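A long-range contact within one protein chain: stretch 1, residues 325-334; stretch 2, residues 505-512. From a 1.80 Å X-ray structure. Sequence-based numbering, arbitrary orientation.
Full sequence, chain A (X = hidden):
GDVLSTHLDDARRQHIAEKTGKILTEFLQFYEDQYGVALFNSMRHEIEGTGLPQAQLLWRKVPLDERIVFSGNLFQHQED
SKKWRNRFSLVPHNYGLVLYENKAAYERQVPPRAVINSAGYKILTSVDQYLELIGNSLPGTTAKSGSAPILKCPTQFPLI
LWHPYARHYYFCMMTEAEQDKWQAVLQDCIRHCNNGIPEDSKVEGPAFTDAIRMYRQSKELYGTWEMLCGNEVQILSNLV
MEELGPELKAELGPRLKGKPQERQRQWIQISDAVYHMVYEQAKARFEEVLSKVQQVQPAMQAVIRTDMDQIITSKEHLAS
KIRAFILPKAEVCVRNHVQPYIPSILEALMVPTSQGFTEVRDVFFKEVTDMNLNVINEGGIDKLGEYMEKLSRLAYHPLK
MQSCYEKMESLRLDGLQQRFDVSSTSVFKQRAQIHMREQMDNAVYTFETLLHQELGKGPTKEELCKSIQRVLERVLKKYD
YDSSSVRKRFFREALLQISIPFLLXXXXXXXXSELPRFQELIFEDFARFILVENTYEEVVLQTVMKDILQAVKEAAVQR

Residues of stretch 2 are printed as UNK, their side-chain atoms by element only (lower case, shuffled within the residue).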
# COMPACT_ATOMS: atom_id res chain seq x y z
N PHE A 325 17.46 29.25 10.33
CA PHE A 325 18.44 28.89 9.31
C PHE A 325 17.81 28.70 7.93
O PHE A 325 18.34 29.19 6.93
CB PHE A 325 19.18 27.63 9.77
CG PHE A 325 19.99 26.95 8.70
CD1 PHE A 325 21.11 27.55 8.16
CD2 PHE A 325 19.64 25.68 8.26
CE1 PHE A 325 21.86 26.91 7.19
CE2 PHE A 325 20.38 25.03 7.29
CZ PHE A 325 21.49 25.65 6.75
N ILE A 326 16.67 28.02 7.87
CA ILE A 326 16.16 27.54 6.59
C ILE A 326 14.84 28.19 6.16
O ILE A 326 14.50 28.10 4.97
CB ILE A 326 16.01 26.00 6.60
CG1 ILE A 326 16.02 25.47 5.17
CG2 ILE A 326 14.72 25.61 7.28
CD1 ILE A 326 17.22 25.94 4.37
N LEU A 327 14.10 28.81 7.07
CA LEU A 327 12.77 29.30 6.72
C LEU A 327 12.76 30.29 5.55
O LEU A 327 11.88 30.16 4.69
CB LEU A 327 12.09 29.92 7.95
CG LEU A 327 10.58 30.14 7.83
CD1 LEU A 327 9.89 28.85 7.44
CD2 LEU A 327 10.01 30.67 9.14
N PRO A 328 13.67 31.27 5.46
CA PRO A 328 13.65 32.17 4.30
C PRO A 328 13.69 31.44 2.96
O PRO A 328 12.82 31.65 2.11
CB PRO A 328 14.89 33.05 4.51
CG PRO A 328 15.06 33.09 5.98
CD PRO A 328 14.69 31.71 6.45
N LYS A 329 14.69 30.58 2.78
CA LYS A 329 14.84 29.86 1.52
C LYS A 329 13.68 28.90 1.28
O LYS A 329 13.23 28.73 0.14
CB LYS A 329 16.18 29.12 1.49
CG LYS A 329 17.38 30.05 1.45
CD LYS A 329 18.69 29.28 1.57
CE LYS A 329 19.89 30.21 1.43
NZ LYS A 329 20.00 31.17 2.56
N ALA A 330 13.18 28.26 2.35
CA ALA A 330 12.06 27.34 2.19
C ALA A 330 10.82 28.08 1.71
O ALA A 330 10.12 27.62 0.80
CB ALA A 330 11.78 26.61 3.50
N GLU A 331 10.52 29.24 2.32
CA GLU A 331 9.31 29.97 1.96
C GLU A 331 9.38 30.46 0.52
O GLU A 331 8.37 30.42 -0.20
CB GLU A 331 9.08 31.13 2.93
CG GLU A 331 8.40 30.69 4.23
CD GLU A 331 8.39 31.78 5.29
OE1 GLU A 331 9.09 32.80 5.12
OE2 GLU A 331 7.67 31.61 6.30
N VAL A 332 10.56 30.88 0.07
CA VAL A 332 10.71 31.30 -1.32
C VAL A 332 10.46 30.12 -2.25
O VAL A 332 9.81 30.26 -3.30
CB VAL A 332 12.10 31.92 -1.56
CG1 VAL A 332 12.36 32.07 -3.07
CG2 VAL A 332 12.23 33.26 -0.86
N CYS A 333 10.96 28.94 -1.88
CA CYS A 333 10.83 27.78 -2.77
C CYS A 333 9.37 27.34 -2.85
O CYS A 333 8.88 26.99 -3.93
CB CYS A 333 11.76 26.66 -2.28
SG CYS A 333 11.81 25.17 -3.35
N VAL A 334 8.64 27.42 -1.73
CA VAL A 334 7.21 27.11 -1.77
C VAL A 334 6.47 28.12 -2.63
O VAL A 334 5.62 27.76 -3.46
CB VAL A 334 6.63 27.06 -0.35
CG1 VAL A 334 5.12 27.02 -0.41
CG2 VAL A 334 7.17 25.86 0.42
N UNK A 505 14.60 17.96 -1.49
CA UNK A 505 15.64 17.80 -2.50
C UNK A 505 16.21 19.15 -2.92
O UNK A 505 17.43 19.32 -3.01
c UNK A 505 15.78 14.76 -6.14
c UNK A 505 15.60 16.26 -6.04
c UNK A 505 16.18 16.78 -4.74
n UNK A 505 14.80 14.14 -7.08
c UNK A 505 15.09 17.05 -3.71
N UNK A 506 15.34 20.14 -3.16
CA UNK A 506 15.81 21.47 -3.53
C UNK A 506 16.64 22.09 -2.42
O UNK A 506 17.65 22.77 -2.68
c UNK A 506 13.94 21.63 -7.62
c UNK A 506 14.72 22.10 -6.38
c UNK A 506 13.86 21.97 -5.13
c UNK A 506 14.63 22.38 -3.88
n UNK A 506 14.84 21.37 -8.78
N UNK A 507 16.25 21.86 -1.16
CA UNK A 507 16.96 22.44 -0.02
C UNK A 507 18.19 21.65 0.39
O UNK A 507 18.97 22.14 1.22
c UNK A 507 14.84 23.58 1.00
c UNK A 507 13.80 23.42 2.11
c UNK A 507 15.36 25.01 0.95
c UNK A 507 16.00 22.59 1.17
N UNK A 508 18.41 20.46 -0.17
CA UNK A 508 19.50 19.61 0.32
C UNK A 508 20.88 20.24 0.20
O UNK A 508 21.68 20.08 1.15
c UNK A 508 19.47 18.26 -0.40
N UNK A 509 21.25 20.94 -0.89
CA UNK A 509 22.58 21.57 -0.91
C UNK A 509 22.78 22.59 0.20
O UNK A 509 23.90 22.77 0.68
c UNK A 509 20.56 21.12 -2.17
c UNK A 509 22.64 22.23 -2.30
c UNK A 509 21.67 21.46 -3.12
N UNK A 510 21.70 23.24 0.64
CA UNK A 510 21.81 24.18 1.74
C UNK A 510 22.01 23.46 3.07
O UNK A 510 22.85 23.86 3.89
c UNK A 510 20.57 25.08 1.79
o UNK A 510 20.48 25.84 0.57
c UNK A 510 20.65 26.04 2.96
N UNK A 511 21.26 22.38 3.29
CA UNK A 511 21.04 21.83 4.63
C UNK A 511 21.88 20.61 4.98
O UNK A 511 22.29 20.48 6.14
s UNK A 511 18.45 22.81 4.77
c UNK A 511 19.57 21.44 4.81
N UNK A 512 22.12 19.70 4.03
CA UNK A 512 22.58 18.36 4.42
C UNK A 512 23.93 18.43 5.13
O UNK A 512 24.19 17.65 6.06
c UNK A 512 22.67 17.44 3.21
c UNK A 512 22.55 15.56 1.13
c UNK A 512 22.66 14.96 2.52
c UNK A 512 23.02 15.99 3.59
n UNK A 512 21.71 14.72 0.21

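Position 505 has five side-chain atoms: four carbons in a row ending in a nitrogen. The row is unbranched and touches nothing on stretch 1. A four-carbon chain with a terminal amine is lysine, so this is Lys 505.

Position 506 has the same make-up, four carbons in a row and a final nitrogen. Here the CA-to-CB bond points toward stretch 1, and CB lies 4.0 Å from SG of Cys 333. The end of the chain leads away, so the nitrogen takes no part in the contact. The residue is Lys 506.

Position 507 has four carbons and no other element, forked at the second. One carbon at the fork's end lies 4.0 Å from CB of Ala 330. The other lies 4.0 Å from CD1 of Ile 326 and 4.2 Å from CB of Lys 329. A fork one carbon beyond CB marks leucine, so this is Leu 507. The carbon nearest Ala 330 is CD1; the one nearest CD1 of Ile 326 is CD2. Both ends of the fork also come near Ile 326. The residue is buried, and stretch 1 covers 71 Å² of it.

Position 508 has a single carbon, CB, and is out of reach of stretch 1. It is Ala 508.

Position 509 has three carbons that close a ring onto the backbone N. The ring is exposed and remote from stretch 1. It identifies Pro 509. Its N carries no hydrogen and cannot bond to the turn before, which fits the kink in the helix here.

Position 510 has one carbon carrying an oxygen and a second carbon. The outer carbon lies 3.7 Å from CD1 of Ile 326 and 3.9 Å from CZ of Phe 325. The oxygen is 4.0 Å from CD of Lys 329. The branch at CB with one oxygen is that of Thr 510, so these atoms are CG2 and OG1. The backbone O of Thr 510 sits at the ring edge of Phe 325, 3.6 Å from CZ.

Position 511 has one carbon, then a sulfur. Its sulfur lies 3.4 Å from CD1 of Ile 326 and 3.9 Å from CE2 of Phe 325. The sulfur approaches the ring obliquely. One carbon and a sulfur make Cys 511.

Position 512 again has four carbons in a row ending in a nitrogen. It is exposed and out of reach of stretch 1. This is Lys 512.

The two helices run nearly antiparallel, at 155°, with axes 10.7 Å apart at closest approach. The register runs in reverse: the CA of Ile 326 is nearest that of Cys 511, Ala 330 pairs with Leu 507, and Cys 333 with Lys 506. No hydrogen bond crosses the contact. It works by packing: CD1 of Ile 326 meets Leu 507, Thr 510 and Cys 511, and small Ala 330 lies against Leu 507. Together the stretches bury 379 Å².

Stretch 2 (505-512) KKLAPTCK
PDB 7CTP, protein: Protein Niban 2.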